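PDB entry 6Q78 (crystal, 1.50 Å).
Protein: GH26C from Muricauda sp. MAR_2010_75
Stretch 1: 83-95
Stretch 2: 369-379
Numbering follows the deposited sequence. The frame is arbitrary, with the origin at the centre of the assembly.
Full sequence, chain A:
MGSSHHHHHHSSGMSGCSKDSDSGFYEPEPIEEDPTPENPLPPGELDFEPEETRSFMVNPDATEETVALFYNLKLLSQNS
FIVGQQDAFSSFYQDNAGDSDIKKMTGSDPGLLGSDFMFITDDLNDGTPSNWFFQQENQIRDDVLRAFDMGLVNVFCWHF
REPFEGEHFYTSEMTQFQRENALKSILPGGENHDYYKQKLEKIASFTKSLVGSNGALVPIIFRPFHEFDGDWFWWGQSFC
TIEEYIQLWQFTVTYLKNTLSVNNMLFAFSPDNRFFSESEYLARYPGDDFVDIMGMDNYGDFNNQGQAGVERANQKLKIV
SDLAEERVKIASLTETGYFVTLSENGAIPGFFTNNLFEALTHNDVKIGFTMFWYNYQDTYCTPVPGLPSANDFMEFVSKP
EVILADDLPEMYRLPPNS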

# COMPACT_ATOMS: atom_id res chain seq x y z
N VAL A 83 -10.13 6.40 -0.23
CA VAL A 83 -8.97 7.24 -0.50
C VAL A 83 -8.18 7.41 0.79
O VAL A 83 -8.73 7.83 1.81
N GLY A 84 -6.88 7.13 0.71
CA GLY A 84 -6.02 7.36 1.86
C GLY A 84 -4.72 8.05 1.52
O GLY A 84 -4.50 8.51 0.39
N GLN A 85 -3.82 8.15 2.50
CA GLN A 85 -2.55 8.84 2.30
C GLN A 85 -1.49 8.25 3.24
O GLN A 85 -1.77 7.94 4.41
N GLN A 86 -0.29 8.12 2.69
CA GLN A 86 0.86 7.65 3.47
C GLN A 86 1.14 8.64 4.60
O GLN A 86 1.19 9.86 4.36
N ASP A 87 1.36 8.12 5.81
CA ASP A 87 1.78 8.94 6.96
C ASP A 87 0.85 10.12 7.21
O ASP A 87 1.27 11.22 7.59
N ALA A 88 -0.45 9.90 7.01
CA ALA A 88 -1.40 11.01 7.10
C ALA A 88 -1.40 11.66 8.49
O ALA A 88 -1.75 12.84 8.61
N PHE A 89 -1.09 10.90 9.55
CA PHE A 89 -1.13 11.45 10.91
C PHE A 89 0.23 11.94 11.44
O PHE A 89 0.27 12.47 12.57
N SER A 90 1.29 11.86 10.63
CA SER A 90 2.63 12.23 11.09
C SER A 90 3.45 13.05 10.10
O SER A 90 4.55 13.52 10.46
N SER A 91 3.00 13.22 8.85
CA SER A 91 3.73 13.98 7.84
C SER A 91 2.78 14.98 7.22
O SER A 91 1.70 14.61 6.75
N PHE A 92 3.16 16.26 7.27
CA PHE A 92 2.28 17.34 6.89
C PHE A 92 3.00 18.33 6.00
O PHE A 92 4.20 18.59 6.20
N TYR A 93 2.25 18.94 5.08
CA TYR A 93 2.77 20.08 4.35
C TYR A 93 3.28 21.15 5.31
O TYR A 93 2.57 21.53 6.27
N GLN A 94 4.50 21.62 5.06
CA GLN A 94 5.18 22.64 5.87
C GLN A 94 5.27 22.25 7.35
O GLN A 94 5.47 23.11 8.21
N ASP A 95 5.18 20.96 7.64
CA ASP A 95 5.24 20.42 8.99
C ASP A 95 4.25 21.12 9.92
O ASP A 95 4.52 21.33 11.10
N PHE A 369 -9.33 0.56 -3.09
CA PHE A 369 -8.74 1.74 -2.49
C PHE A 369 -7.67 2.32 -3.38
O PHE A 369 -7.12 1.64 -4.26
N THR A 370 -7.39 3.61 -3.16
CA THR A 370 -6.20 4.22 -3.70
C THR A 370 -5.53 5.03 -2.60
O THR A 370 -6.18 5.42 -1.64
N MET A 371 -4.23 5.25 -2.74
CA MET A 371 -3.48 5.97 -1.71
C MET A 371 -2.50 6.95 -2.33
O MET A 371 -1.73 6.60 -3.22
N PHE A 372 -2.52 8.18 -1.81
CA PHE A 372 -1.53 9.19 -2.14
C PHE A 372 -0.27 8.99 -1.30
O PHE A 372 -0.33 8.51 -0.15
N TRP A 373 0.88 9.36 -1.87
CA TRP A 373 2.08 9.42 -1.06
C TRP A 373 1.98 10.57 -0.06
O TRP A 373 1.02 11.33 -0.05
N TYR A 374 2.98 10.69 0.81
CA TYR A 374 2.89 11.69 1.88
C TYR A 374 3.11 13.11 1.36
O TYR A 374 3.75 13.35 0.32
N ASN A 375 2.60 14.07 2.13
CA ASN A 375 3.00 15.47 2.01
C ASN A 375 4.18 15.71 2.93
O ASN A 375 4.24 15.14 4.01
N TYR A 376 5.13 16.55 2.49
CA TYR A 376 6.35 16.70 3.28
C TYR A 376 7.03 18.02 2.93
O TYR A 376 7.27 18.29 1.75
N GLN A 377 7.30 18.84 3.95
CA GLN A 377 7.95 20.13 3.75
C GLN A 377 7.22 20.95 2.69
O GLN A 377 6.02 21.17 2.84
N ASP A 378 7.89 21.39 1.61
CA ASP A 378 7.23 22.23 0.62
C ASP A 378 6.63 21.46 -0.55
O ASP A 378 6.28 22.07 -1.56
N THR A 379 6.49 20.14 -0.43
CA THR A 379 6.01 19.31 -1.52
C THR A 379 4.74 18.61 -1.09
O THR A 379 4.72 17.97 -0.03

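Neighbouring parallel strands are joined by their backbones, while side chains fill the faces of the sheet and bridge the loops beyond it; GH26C illustrates the principle. Val83, a t rotamer, lies on the same face as Thr370, Gln85 and Phe372, and its CG1 meets the edge of the Phe372 ring, 3.7 Å from CE2. Gly84 has no side chain; its N donates to Thr370 O (3.0 Å) and its O accepts from Phe372 N (3.0 Å), and Gln86 N continues the ladder to Phe372 O (2.9 Å). Gln85 rises from the same face as Val83 with chi1 and chi2 both t, and its end comes nearer stretch 2: NE2 donates to Trp373 O at 2.9 Å and, more weakly, to Asn375 OD1 at 3.2 Å. The amide thus ties down backbone that has already left the strand.

Gln86 points toward stretch 2. With chi1 t and chi2 p, its CG sits over one face of Trp373, 3.8 Å from the centroid of the six-membered ring, a CH-pi contact, while OE1 lies 3.2 Å from Met371 CE. Asp87, an m rotamer, brings OD2 to 3.4 Å from Tyr374 CD2. As the chains separate, water 1 fills the gap, linking Gln86 O and Ser91 O to Asn375 N.

After Ala88, Phe89 and Ser90, which make no contact, Ser91 (t) turns inward and its OG donates to Asn375 O at 2.7 Å. The CA-to-CB bond of Phe92 (m) points away from stretch 2. Its O accepts from water 2, which in turn accepts from Gln377 N. Tyr93, again t, leaves CB sideways but swings its ring back, placing CD1 3.4 Å from Gln377 O; a third water lies between its OH and Asp378 O. Gln94 closes the contact twice, through N to Gln377 O (2.7 Å) and through NE2 to Asp378 OD1 (3.3 Å).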

# COMPACT_ATOMS: atom_id res chain seq x y z
CB VAL A 83 -9.40 8.60 -1.05
CG1 VAL A 83 -8.25 9.59 -1.09
CG2 VAL A 83 -9.98 8.38 -2.47
CB GLN A 85 -2.70 10.36 2.49
CG GLN A 85 -1.41 11.15 2.23
CD GLN A 85 -1.69 12.62 1.90
OE1 GLN A 85 -2.70 13.20 2.30
NE2 GLN A 85 -0.78 13.23 1.16
CB GLN A 86 2.08 7.56 2.54
CG GLN A 86 3.30 6.92 3.17
CD GLN A 86 3.17 5.42 3.29
OE1 GLN A 86 2.23 4.82 2.81
NE2 GLN A 86 4.16 4.81 3.96
CB ASP A 87 3.24 9.37 6.83
CG ASP A 87 4.19 8.20 6.88
OD1 ASP A 87 3.89 7.20 7.53
OD2 ASP A 87 5.27 8.26 6.25
CB ALA A 88 -2.80 10.53 6.74
CB PHE A 89 -1.74 10.42 11.88
CG PHE A 89 -3.15 9.97 11.51
CD1 PHE A 89 -4.12 10.88 11.14
CD2 PHE A 89 -3.48 8.64 11.57
CE1 PHE A 89 -5.40 10.47 10.79
CE2 PHE A 89 -4.77 8.21 11.23
CZ PHE A 89 -5.73 9.14 10.84
CB SER A 90 3.42 10.95 11.42
OG SER A 90 3.47 10.06 10.28
CB SER A 91 4.32 13.04 6.77
OG SER A 91 5.33 13.73 6.01
CB PHE A 92 1.79 18.10 8.15
CG PHE A 92 1.35 17.19 9.27
CD1 PHE A 92 2.25 16.77 10.24
CD2 PHE A 92 0.03 16.78 9.35
CE1 PHE A 92 1.83 15.94 11.28
CE2 PHE A 92 -0.40 15.96 10.40
CZ PHE A 92 0.50 15.54 11.36
CB TYR A 93 1.68 20.66 3.44
CG TYR A 93 2.08 21.85 2.61
CD1 TYR A 93 2.95 21.70 1.54
CD2 TYR A 93 1.57 23.10 2.89
CE1 TYR A 93 3.32 22.78 0.76
CE2 TYR A 93 1.94 24.20 2.12
CZ TYR A 93 2.80 24.00 1.07
OH TYR A 93 3.18 25.09 0.29
CB GLN A 94 4.60 24.04 5.65
CG GLN A 94 4.80 24.49 4.21
CD GLN A 94 4.42 25.93 3.98
OE1 GLN A 94 3.50 26.46 4.61
NE2 GLN A 94 5.13 26.58 3.07
CB ASP A 95 6.65 20.41 9.57
CG ASP A 95 6.76 19.52 10.80
OD1 ASP A 95 6.06 18.49 10.86
OD2 ASP A 95 7.54 19.86 11.71
CB PHE A 369 -8.18 1.46 -1.08
CG PHE A 369 -7.00 0.54 -1.05
CD1 PHE A 369 -7.16 -0.81 -0.93
CD2 PHE A 369 -5.71 1.05 -1.11
CE1 PHE A 369 -6.03 -1.67 -0.86
CE2 PHE A 369 -4.58 0.20 -1.01
CZ PHE A 369 -4.76 -1.15 -0.89
CB THR A 370 -6.48 5.02 -4.97
OG1 THR A 370 -5.22 5.42 -5.54
CG2 THR A 370 -7.31 6.23 -4.64
CB MET A 371 -2.72 4.99 -0.82
CG MET A 371 -2.13 5.62 0.48
SD MET A 371 -0.91 4.54 1.24
CE MET A 371 0.50 4.72 0.13
CB PHE A 372 -2.13 10.56 -1.79
CG PHE A 372 -3.27 10.96 -2.69
CD1 PHE A 372 -3.01 11.38 -3.99
CD2 PHE A 372 -4.60 10.90 -2.26
CE1 PHE A 372 -4.05 11.74 -4.85
CE2 PHE A 372 -5.63 11.29 -3.12
CZ PHE A 372 -5.35 11.70 -4.41
CB TRP A 373 3.34 9.47 -1.95
CG TRP A 373 4.56 8.98 -1.24
CD1 TRP A 373 5.71 9.69 -1.00
CD2 TRP A 373 4.77 7.68 -0.65
NE1 TRP A 373 6.60 8.93 -0.30
CE2 TRP A 373 6.06 7.69 -0.07
CE3 TRP A 373 3.99 6.51 -0.57
CZ2 TRP A 373 6.60 6.58 0.60
CZ3 TRP A 373 4.53 5.40 0.10
CH2 TRP A 373 5.82 5.46 0.68
CB TYR A 374 3.80 11.38 3.07
CG TYR A 374 5.25 11.05 2.83
CD1 TYR A 374 6.13 11.97 2.26
CD2 TYR A 374 5.76 9.81 3.22
CE1 TYR A 374 7.50 11.65 2.09
CE2 TYR A 374 7.10 9.50 3.06
CZ TYR A 374 7.94 10.41 2.50
OH TYR A 374 9.29 10.08 2.34
CB ASN A 375 1.86 16.37 2.48
CG ASN A 375 0.66 16.40 1.52
OD1 ASN A 375 0.72 15.97 0.37
ND2 ASN A 375 -0.46 16.93 2.03
CB TYR A 376 7.31 15.54 2.94
CG TYR A 376 8.62 15.59 3.70
CD1 TYR A 376 8.69 15.20 5.02
CD2 TYR A 376 9.78 16.01 3.08
CE1 TYR A 376 9.90 15.24 5.72
CE2 TYR A 376 10.98 16.05 3.76
CZ TYR A 376 11.03 15.66 5.07
OH TYR A 376 12.24 15.70 5.74
CB GLN A 377 9.45 19.95 3.46
CG GLN A 377 10.15 19.26 4.62
CD GLN A 377 11.66 19.21 4.48
OE1 GLN A 377 12.21 19.33 3.38
NE2 GLN A 377 12.35 19.03 5.61
CB ASP A 378 8.20 23.28 0.09
CG ASP A 378 8.52 24.33 1.11
OD1 ASP A 378 7.59 24.78 1.80
OD2 ASP A 378 9.71 24.68 1.23
CB THR A 379 7.09 18.28 -1.90
OG1 THR A 379 8.26 18.98 -2.34
CG2 THR A 379 6.60 17.41 -3.05
O HOH W 1 1.13 12.81 4.51
O HOH W 2 6.90 18.13 6.70
O HOH W 3 5.18 24.51 -2.10